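Local coordinates for cytochrome c55X (Pseudomonas aeruginosa PAO1, PDB 6TP9), which carries one covalently bound heme c, transfers electrons in the periplasm and is associated with heme d1 biosynthesis, at residues K48-E51 / S52-T56; R17-L21 / Q22-S26; G71-S74 / A75-G79. The protein carries 1 engineered substitution. All coordinates share one frame; numbering follows the deposited sequence.

Contact 1: K48-E51 / S52-T56. With HEC (heme c), chain M.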
loop_
_atom_site.group_PDB
_atom_site.type_symbol
_atom_site.label_atom_id
_atom_site.label_comp_id
_atom_site.label_asym_id
_atom_site.label_seq_id
_atom_site.Cartn_x
_atom_site.Cartn_y
_atom_site.Cartn_z
ATOM N N LYS A 48 17.104 12.309 -3.503
ATOM C CA LYS A 48 18.077 11.628 -2.656
ATOM C C LYS A 48 18.721 10.463 -3.404
ATOM O O LYS A 48 18.009 9.692 -4.065
ATOM C CB LYS A 48 17.417 11.138 -1.376
ATOM C CG LYS A 48 16.837 12.266 -0.522
ATOM C CD LYS A 48 15.530 11.862 0.141
ATOM C CE LYS A 48 14.850 13.040 0.832
ATOM N NZ LYS A 48 15.285 13.212 2.248
ATOM N N PRO A 49 20.042 10.301 -3.337
ATOM C CA PRO A 49 20.685 9.214 -4.082
ATOM C C PRO A 49 20.240 7.843 -3.595
ATOM O O PRO A 49 19.951 7.636 -2.415
ATOM C CB PRO A 49 22.181 9.438 -3.823
ATOM C CG PRO A 49 22.298 10.859 -3.407
ATOM C CD PRO A 49 21.030 11.175 -2.679
ATOM N N ARG A 50 20.207 6.893 -4.533
ATOM C CA ARG A 50 19.746 5.546 -4.218
ATOM C C ARG A 50 20.611 4.893 -3.148
ATOM O O ARG A 50 20.090 4.272 -2.214
ATOM C CB ARG A 50 19.735 4.700 -5.491
ATOM C CG ARG A 50 19.212 3.285 -5.316
ATOM C CD ARG A 50 19.176 2.577 -6.659
ATOM N NE ARG A 50 18.595 1.239 -6.590
ATOM C CZ ARG A 50 19.268 0.142 -6.256
ATOM N NH1 ARG A 50 20.555 0.212 -5.943
ATOM N NH2 ARG A 50 18.649 -1.031 -6.229
ATOM N N GLU A 51 21.936 5.011 -3.270
ATOM C CA GLU A 51 22.816 4.380 -2.290
ATOM C C GLU A 51 22.596 4.950 -0.896
ATOM O O GLU A 51 22.761 4.236 0.100
ATOM C CB GLU A 51 24.279 4.549 -2.698
ATOM C CG GLU A 51 24.651 3.870 -4.003
ATOM C CD GLU A 51 26.146 3.872 -4.249
ATOM O OE1 GLU A 51 26.888 4.383 -3.383
ATOM O OE2 GLU A 51 26.576 3.362 -5.305
ATOM N N SER A 52 22.235 6.231 -0.804
ATOM C CA SER A 52 21.950 6.826 0.497
ATOM C C SER A 52 20.749 6.152 1.144
ATOM O O SER A 52 20.804 5.733 2.307
ATOM C CB SER A 52 21.702 8.326 0.337
ATOM O OG SER A 52 22.818 8.967 -0.255
ATOM N N LEU A 53 19.651 6.033 0.396
ATOM C CA LEU A 53 18.456 5.389 0.924
ATOM C C LEU A 53 18.724 3.928 1.259
ATOM O O LEU A 53 18.260 3.424 2.290
ATOM C CB LEU A 53 17.316 5.512 -0.087
ATOM C CG LEU A 53 17.051 6.933 -0.594
ATOM C CD1 LEU A 53 16.054 6.926 -1.742
ATOM C CD2 LEU A 53 16.560 7.824 0.534
ATOM N N VAL A 54 19.474 3.229 0.405
ATOM C CA VAL A 54 19.818 1.840 0.692
ATOM C C VAL A 54 20.626 1.752 1.979
ATOM O O VAL A 54 20.381 0.885 2.827
ATOM C CB VAL A 54 20.577 1.219 -0.495
ATOM C CG1 VAL A 54 21.129 -0.150 -0.117
ATOM C CG2 VAL A 54 19.665 1.113 -1.705
ATOM N N ALA A 55 21.606 2.642 2.141
ATOM C CA ALA A 55 22.364 2.685 3.386
ATOM C C ALA A 55 21.433 2.853 4.579
ATOM O O ALA A 55 21.525 2.111 5.564
ATOM C CB ALA A 55 23.386 3.821 3.334
ATOM N N THR A 56 20.517 3.823 4.499
ATOM C CA THR A 56 19.584 4.053 5.598
ATOM C C THR A 56 18.810 2.787 5.940
ATOM O O THR A 56 18.582 2.490 7.118
ATOM C CB THR A 56 18.615 5.180 5.239
ATOM O OG1 THR A 56 19.349 6.379 4.960
ATOM C CG2 THR A 56 17.647 5.435 6.384
HETATM FE FE HEC M . 12.081 3.977 8.027
HETATM C CHA HEC M . 13.565 7.005 7.415
HETATM C CHB HEC M . 12.883 2.971 4.809
HETATM C CHC HEC M . 10.883 0.856 8.695
HETATM C CHD HEC M . 10.857 5.100 11.034
HETATM N NA HEC M . 13.016 4.832 6.401
HETATM C C1A HEC M . 13.610 6.080 6.396
HETATM C C2A HEC M . 14.291 6.251 5.128
HETATM C C3A HEC M . 14.107 5.143 4.407
HETATM C C4A HEC M . 13.300 4.227 5.191
HETATM C CMA HEC M . 14.656 4.884 2.989
HETATM C CAA HEC M . 15.089 7.500 4.692
HETATM C CBA HEC M . 14.153 8.486 4.002
HETATM C CGA HEC M . 14.917 9.713 3.579
HETATM O O1A HEC M . 16.174 9.657 3.547
HETATM O O2A HEC M . 14.265 10.745 3.268
HETATM N NB HEC M . 11.915 2.248 6.948
HETATM C C1B HEC M . 12.307 2.034 5.639
HETATM C C2B HEC M . 12.018 0.650 5.309
HETATM C C3B HEC M . 11.468 0.077 6.380
HETATM C C4B HEC M . 11.391 1.066 7.433
HETATM C CMB HEC M . 12.279 -0.040 3.953
HETATM C CAB HEC M . 10.987 -1.383 6.493
HETATM C CBB HEC M . 12.149 -2.342 6.173
HETATM N NC HEC M . 11.013 3.153 9.552
HETATM C C1C HEC M . 10.715 1.811 9.671
HETATM C C2C HEC M . 10.162 1.581 10.989
HETATM C C3C HEC M . 10.204 2.737 11.660
HETATM C C4C HEC M . 10.705 3.759 10.755
HETATM C CMC HEC M . 9.749 0.201 11.549
HETATM C CAC HEC M . 9.717 2.968 13.110
HETATM C CBC HEC M . 10.361 1.952 14.074
HETATM N ND HEC M . 12.173 5.776 9.056
HETATM C C1D HEC M . 11.616 5.997 10.315
HETATM C C2D HEC M . 11.979 7.328 10.754
HETATM C C3D HEC M . 12.826 7.913 9.619
HETATM C C4D HEC M . 12.891 6.883 8.610
HETATM C CMD HEC M . 11.601 8.020 12.080
HETATM C CAD HEC M . 13.475 9.310 9.548
HETATM C CBD HEC M . 14.818 9.318 10.267
HETATM C CGD HEC M . 15.368 10.715 10.175
HETATM O O1D HEC M . 15.187 11.489 11.149
HETATM O O2D HEC M . 15.969 11.058 9.123
#
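Pro49, Arg50 and Glu51 accept backbone hydrogen bonds from Leu53, Val54 and Ala55 and so start the first turn of helix 50-59, with Pro49 as its N-cap. This is a local contact at a helix N-terminus, on the wall of the heme c pocket of a domain-swapped cytochrome c. Leu53 N donates to Pro49 O at 3.2 Å. Ser52 N makes a second, weak bond to the same oxygen. The next two bonds, Val54 N to Arg50 O and Ala55 N to Glu51 O, are shorter, at 2.9 and 2.8 Å.

The side chains leave this turn in several directions. Pro49 lays its ring against Ser52, and its CB, CG and CD are all 3.7 Å from Ser52 OG. On the heme-facing part, Leu53 CD2 reaches Lys48 CB at 3.9 Å and also lies near the propionate oxygen O1A of the heme. Arg50 runs out nearly straight from the helix. Val54 CG2 meets Arg50 CG, and Arg50 NE forms a salt bridge with Asp83 OD1 on helix 75-86. Leu53 and Val54 also touch Val82, so they lean on that helix, while Leu53 and Thr56 line the heme.

One turn on, Thr56 OG1 and Thr56 N both bond to Ser52 O. The hydroxyl comes from above the carbonyl plane, and its bond helps hold the side-chain rotation of Thr56. With CG2 anti to the backbone N, the methyl is turned to the porphyrin and comes to 3.7 Å from heme atom C2A. Lys48 reaches the propionate on the same pyrrole by bends at chi2 and chi4. The opposite charges probably strengthen the bond made there: Lys48 NZ donates to heme O2A at 2.9 Å.

Contact 2: R17-L21 / Q22-S26; sequences RHLLL and QDCGS. With HEC (heme c), chain L.
Leu19 O takes two backbone donors at once, Asp23 N at 2.9 Å and Cys24 N at 3.0 Å. The second bond spans five residues, which makes this a wider, pi-type turn inside helix 10-27. Both donors are tilted out of the carbonyl plane. The turn falls where the heme attachment motif Cys-Gly-Ser-Cys-His begins, at Cys24.

One step earlier the spacing is that of a normal alpha turn, with Gln22 N bonded to His18 O. The side chains of this pair also meet. The Gln22 amide sits at the edge of the His18 ring, and the two planes are 68° apart. The nitrogens His18 NE2 and Gln22 NE2 approach to 3.1 Å, but the angle is poor for a hydrogen bond.

Leu19 and Asp23 lie side by side and point the same way, with Leu19 CD1 3.6 Å from Asp23 CB. Leu20 CD1 packs on Cys24 CB at 3.9 Å. Cys24 SG is anti to its own carbonyl carbon (chi1 -46°), and this turns the sulfur to the heme. There it is bonded covalently to heme CAB, at 1.8 Å. Ser26 OG donates to Asp23 O at 2.9 Å.

Arg17 NH1 bonds to Glu89 O of the second subunit, Leu20 packs on Ile90 of the second subunit, and Asp23 packs on Trp69 of the second subunit. The contact forms the C-terminal half of helix 10-27, which leads to the short strand 30-31, and the segment that follows helix 75-86 of the second subunit lies along it.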
loop_
_atom_site.group_PDB
_atom_site.type_symbol
_atom_site.label_atom_id
_atom_site.label_comp_id
_atom_site.label_asym_id
_atom_site.label_seq_id
_atom_site.Cartn_x
_atom_site.Cartn_y
_atom_site.Cartn_z
ATOM N N ARG A 17 -7.999 -7.321 3.148
ATOM C CA ARG A 17 -6.885 -6.406 3.373
ATOM C C ARG A 17 -5.752 -6.671 2.392
ATOM O O ARG A 17 -5.165 -5.733 1.841
ATOM C CB ARG A 17 -6.379 -6.526 4.811
ATOM C CG ARG A 17 -7.337 -5.979 5.848
ATOM C CD ARG A 17 -6.717 -5.949 7.235
ATOM N NE ARG A 17 -7.582 -5.292 8.212
ATOM C CZ ARG A 17 -7.690 -3.974 8.353
ATOM N NH1 ARG A 17 -6.993 -3.157 7.574
ATOM N NH2 ARG A 17 -8.499 -3.470 9.274
ATOM N N HIS A 18 -5.425 -7.944 2.163
ATOM C CA HIS A 18 -4.381 -8.263 1.197
ATOM C C HIS A 18 -4.785 -7.814 -0.201
ATOM O O HIS A 18 -4.013 -7.149 -0.902
ATOM C CB HIS A 18 -4.084 -9.761 1.216
ATOM C CG HIS A 18 -2.866 -10.137 0.435
ATOM N ND1 HIS A 18 -2.859 -11.158 -0.490
ATOM C CD2 HIS A 18 -1.616 -9.618 0.433
ATOM C CE1 HIS A 18 -1.655 -11.256 -1.026
ATOM N NE2 HIS A 18 -0.882 -10.332 -0.484
ATOM N N LEU A 19 -6.002 -8.166 -0.620
ATOM C CA LEU A 19 -6.496 -7.748 -1.926
ATOM C C LEU A 19 -6.401 -6.236 -2.087
ATOM O O LEU A 19 -5.931 -5.733 -3.113
ATOM C CB LEU A 19 -7.940 -8.216 -2.108
ATOM C CG LEU A 19 -8.621 -7.813 -3.416
ATOM C CD1 LEU A 19 -8.063 -8.616 -4.579
ATOM C CD2 LEU A 19 -10.126 -7.986 -3.304
ATOM N N LEU A 20 -6.845 -5.494 -1.070
ATOM C CA LEU A 20 -6.814 -4.037 -1.150
ATOM C C LEU A 20 -5.396 -3.529 -1.368
ATOM O O LEU A 20 -5.160 -2.645 -2.202
ATOM C CB LEU A 20 -7.402 -3.433 0.126
ATOM C CG LEU A 20 -7.442 -1.905 0.189
ATOM C CD1 LEU A 20 -8.366 -1.342 -0.875
ATOM C CD2 LEU A 20 -7.877 -1.441 1.573
ATOM N N LEU A 21 -4.436 -4.080 -0.631
ATOM C CA LEU A 21 -3.096 -3.514 -0.625
ATOM C C LEU A 21 -2.303 -3.901 -1.866
ATOM O O LEU A 21 -1.541 -3.082 -2.389
ATOM C CB LEU A 21 -2.365 -3.945 0.646
ATOM C CG LEU A 21 -3.037 -3.418 1.917
ATOM C CD1 LEU A 21 -2.412 -3.998 3.170
ATOM C CD2 LEU A 21 -2.974 -1.896 1.949
ATOM N N GLN A 22 -2.468 -5.127 -2.365
ATOM C CA GLN A 22 -1.615 -5.607 -3.446
ATOM C C GLN A 22 -2.294 -5.637 -4.808
ATOM O O GLN A 22 -1.601 -5.530 -5.824
ATOM C CB GLN A 22 -1.073 -7.002 -3.113
ATOM C CG GLN A 22 -0.010 -6.971 -2.016
ATOM C CD GLN A 22 0.860 -8.212 -1.982
ATOM O OE1 GLN A 22 0.967 -8.943 -2.967
ATOM N NE2 GLN A 22 1.495 -8.453 -0.839
ATOM N N ASP A 23 -3.619 -5.763 -4.876
ATOM C CA ASP A 23 -4.322 -5.709 -6.157
ATOM C C ASP A 23 -4.932 -4.333 -6.408
ATOM O O ASP A 23 -4.635 -3.693 -7.421
ATOM C CB ASP A 23 -5.408 -6.790 -6.225
ATOM C CG ASP A 23 -5.931 -6.996 -7.635
ATOM O OD1 ASP A 23 -6.159 -5.991 -8.340
ATOM O OD2 ASP A 23 -6.101 -8.165 -8.040
ATOM N N CYS A 24 -5.791 -3.867 -5.498
ATOM C CA CYS A 24 -6.407 -2.555 -5.671
ATOM C C CYS A 24 -5.362 -1.448 -5.628
ATOM O O CYS A 24 -5.476 -0.446 -6.342
ATOM C CB CYS A 24 -7.466 -2.327 -4.592
ATOM S SG CYS A 24 -8.582 -3.724 -4.326
ATOM N N GLY A 25 -4.328 -1.617 -4.799
ATOM C CA GLY A 25 -3.343 -0.569 -4.600
ATOM C C GLY A 25 -2.507 -0.249 -5.821
ATOM O O GLY A 25 -1.927 0.840 -5.890
ATOM N N SER A 26 -2.418 -1.169 -6.781
ATOM C CA SER A 26 -1.656 -0.893 -7.995
ATOM C C SER A 26 -2.244 0.300 -8.740
ATOM O O SER A 26 -1.584 1.331 -8.917
ATOM C CB SER A 26 -1.630 -2.131 -8.892
ATOM O OG SER A 26 -2.921 -2.423 -9.398
HETATM FE FE HEC L . -10.860 1.106 -8.677
HETATM C CHA HEC L . -12.729 3.897 -9.388
HETATM C CHB HEC L . -12.417 0.885 -5.610
HETATM C CHC HEC L . -9.264 -1.866 -8.053
HETATM C CHD HEC L . -8.861 1.628 -11.380
HETATM N NA HEC L . -12.334 2.165 -7.704
HETATM C C1A HEC L . -12.913 3.340 -8.143
HETATM C C2A HEC L . -13.734 3.871 -7.070
HETATM C C3A HEC L . -13.641 3.033 -6.032
HETATM C C4A HEC L . -12.761 1.950 -6.409
HETATM C CMA HEC L . -14.335 3.169 -4.658
HETATM C CAA HEC L . -14.569 5.171 -7.121
HETATM C CBA HEC L . -13.820 6.292 -6.408
HETATM C CGA HEC L . -14.671 7.533 -6.343
HETATM O O1A HEC L . -15.912 7.432 -6.522
HETATM O O2A HEC L . -14.107 8.631 -6.102
HETATM N NB HEC L . -10.828 -0.219 -7.118
HETATM C C1B HEC L . -11.585 -0.150 -5.965
HETATM C C2B HEC L . -11.354 -1.356 -5.199
HETATM C C3B HEC L . -10.489 -2.116 -5.875
HETATM C C4B HEC L . -10.137 -1.415 -7.091
HETATM C CMB HEC L . -11.998 -1.690 -3.837
HETATM C CAB HEC L . -9.926 -3.489 -5.451
HETATM C CBB HEC L . -11.059 -4.476 -5.116
HETATM N NC HEC L . -9.302 0.101 -9.517
HETATM C C1C HEC L . -8.882 -1.168 -9.173
HETATM C C2C HEC L . -7.906 -1.602 -10.148
HETATM C C3C HEC L . -7.877 -0.688 -11.128
HETATM C C4C HEC L . -8.698 0.435 -10.710
HETATM C CMC HEC L . -7.292 -3.020 -10.186
HETATM C CAC HEC L . -7.003 -0.720 -12.404
HETATM C CBC HEC L . -7.152 -2.052 -13.161
HETATM N ND HEC L . -10.798 2.550 -10.144
HETATM C C1D HEC L . -9.881 2.537 -11.194
HETATM C C2D HEC L . -10.177 3.645 -12.075
HETATM C C3D HEC L . -11.384 4.355 -11.456
HETATM C C4D HEC L . -11.702 3.605 -10.261
HETATM C CMD HEC L . -9.438 4.039 -13.370
HETATM C CAD HEC L . -12.099 5.603 -12.011
HETATM C CBD HEC L . -13.189 5.141 -12.974
HETATM C CGD HEC L . -13.946 6.332 -13.498
HETATM O O1D HEC L . -13.297 7.316 -13.933
HETATM O O2D HEC L . -15.203 6.288 -13.489
#

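Contact 3: G71-S74 / A75-G79. Engineered in segment 75-79: Ala75 (natural residue Glu).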
loop_
_atom_site.group_PDB
_atom_site.type_symbol
_atom_site.label_atom_id
_atom_site.label_comp_id
_atom_site.label_asym_id
_atom_site.label_seq_id
_atom_site.Cartn_x
_atom_site.Cartn_y
_atom_site.Cartn_z
ATOM N N GLY A 71 20.693 -7.315 8.928
ATOM C CA GLY A 71 20.653 -8.711 9.335
ATOM C C GLY A 71 19.577 -9.491 8.605
ATOM O O GLY A 71 19.814 -10.607 8.131
ATOM N N LEU A 72 18.384 -8.910 8.494
ATOM C CA LEU A 72 17.266 -9.579 7.847
ATOM C C LEU A 72 17.277 -9.413 6.333
ATOM O O LEU A 72 16.689 -10.241 5.630
ATOM C CB LEU A 72 15.944 -9.046 8.406
ATOM C CG LEU A 72 15.704 -9.203 9.910
ATOM C CD1 LEU A 72 16.534 -8.225 10.738
ATOM C CD2 LEU A 72 14.223 -9.036 10.223
ATOM N N LEU A 73 17.937 -8.378 5.816
ATOM C CA LEU A 73 17.915 -8.056 4.399
ATOM C C LEU A 73 19.328 -8.032 3.832
ATOM O O LEU A 73 20.248 -7.492 4.453
ATOM C CB LEU A 73 17.257 -6.693 4.157
ATOM C CG LEU A 73 15.842 -6.487 4.693
ATOM C CD1 LEU A 73 15.443 -5.027 4.546
ATOM C CD2 LEU A 73 14.851 -7.383 3.969
ATOM N N SER A 74 19.490 -8.600 2.641
ATOM C CA SER A 74 20.737 -8.457 1.907
ATOM C C SER A 74 20.837 -7.045 1.329
ATOM O O SER A 74 19.946 -6.207 1.497
ATOM C CB SER A 74 20.818 -9.495 0.791
ATOM O OG SER A 74 19.841 -9.234 -0.203
ATOM N N ALA A 75 21.944 -6.775 0.636
ATOM C CA ALA A 75 22.058 -5.508 -0.077
ATOM C C ALA A 75 21.089 -5.464 -1.251
ATOM O O ALA A 75 20.512 -4.412 -1.549
ATOM C CB ALA A 75 23.493 -5.295 -0.556
ATOM N N ASP A 76 20.897 -6.601 -1.925
ATOM C CA ASP A 76 19.941 -6.659 -3.026
ATOM C C ASP A 76 18.519 -6.451 -2.524
ATOM O O ASP A 76 17.742 -5.706 -3.132
ATOM C CB ASP A 76 20.061 -7.998 -3.753
ATOM C CG ASP A 76 21.419 -8.194 -4.389
ATOM O OD1 ASP A 76 21.943 -7.228 -4.984
ATOM O OD2 ASP A 76 21.966 -9.314 -4.286
ATOM N N ASP A 77 18.163 -7.101 -1.415
ATOM C CA ASP A 77 16.843 -6.905 -0.825
ATOM C C ASP A 77 16.563 -5.426 -0.590
ATOM O O ASP A 77 15.505 -4.911 -0.966
ATOM C CB ASP A 77 16.741 -7.688 0.486
ATOM C CG ASP A 77 16.903 -9.181 0.287
ATOM O OD1 ASP A 77 16.953 -9.622 -0.881
ATOM O OD2 ASP A 77 16.983 -9.912 1.298
ATOM N N ALA A 78 17.514 -4.722 0.031
ATOM C CA ALA A 78 17.310 -3.309 0.327
ATOM C C ALA A 78 17.189 -2.489 -0.950
ATOM O O ALA A 78 16.335 -1.599 -1.046
ATOM C CB ALA A 78 18.457 -2.784 1.191
ATOM N N GLY A 79 18.038 -2.766 -1.941
ATOM C CA GLY A 79 17.952 -2.035 -3.194
ATOM C C GLY A 79 16.633 -2.264 -3.904
ATOM O O GLY A 79 16.080 -1.351 -4.524
#
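Ser74 and Asp77 bond to each other twice, each backbone N-H donating to the other's side chain. Asp77 N donates to Ser74 OG at 3.0 Å, and Ser74 N donates to Asp77 OD2 at 3.1 Å. Both bonds are nearly straight, at 169°. Ser74 is the N-cap of helix 75-86, and its OG satisfies one of the first-turn amides, which have no earlier turn to bond to. The hydroxyl stands between the backbone N and the carbonyl carbon of its own residue (chi1 67°), which brings it over the start of the helix. Asp77 CG is turned the other way round its chain, beside its own backbone N (chi1 -62°), and this folds the carboxylate back to Ser74 N. That donor meets OD2 from above the carboxylate plane.

The helix bonds follow at once. Ala78 N donates to Ser74 O at 3.2 Å. Gly79 N donates to Ala75 O at 3.0 Å. Ala75, the first helical residue, is engineered; the natural protein has Glu here.

Asp77 OD2 has another partner, a salt bridge to Arg12 NH2 of the second subunit. The same guanidinium nitrogen makes a weak bond to Leu72 O. The buried carboxylate thus receives both a backbone amide and an arginine. These and the nearby helix N-terminus would probably favour its charged form.

Leu73 crosses Asp77 at an angle, with Leu73 CB 3.8 Å from Asp77 CB. It packs also on Val57 of helix 50-59 and on Leu16 of the second subunit. The reciprocal Ser74-Asp77 pairing is a capping box, a classic motif at a helix N-terminus.

Contacts 1 and 3 are both helix starts, on helices 50-59 and 75-86, and they touch: Val54 packs on Ala78 and Gly79. Contact 2 lies within helix 10-27, on the opposite side of the chain's centre from contact 1, with no touch to either. Contact 1 is at the surface; contacts 2 and 3 are partly buried and are covered in part by the second subunit. Pro49 sits at the N-cap of helix 50-59 with backbone bonds alone, while helix 75-86 starts with a side-chain capping box. Contact 2 binds its heme by a thioether, whereas contact 1 binds a different heme by a lysine-propionate bond. This separation fits the domain-swapped dimer, where each heme is held by both subunits.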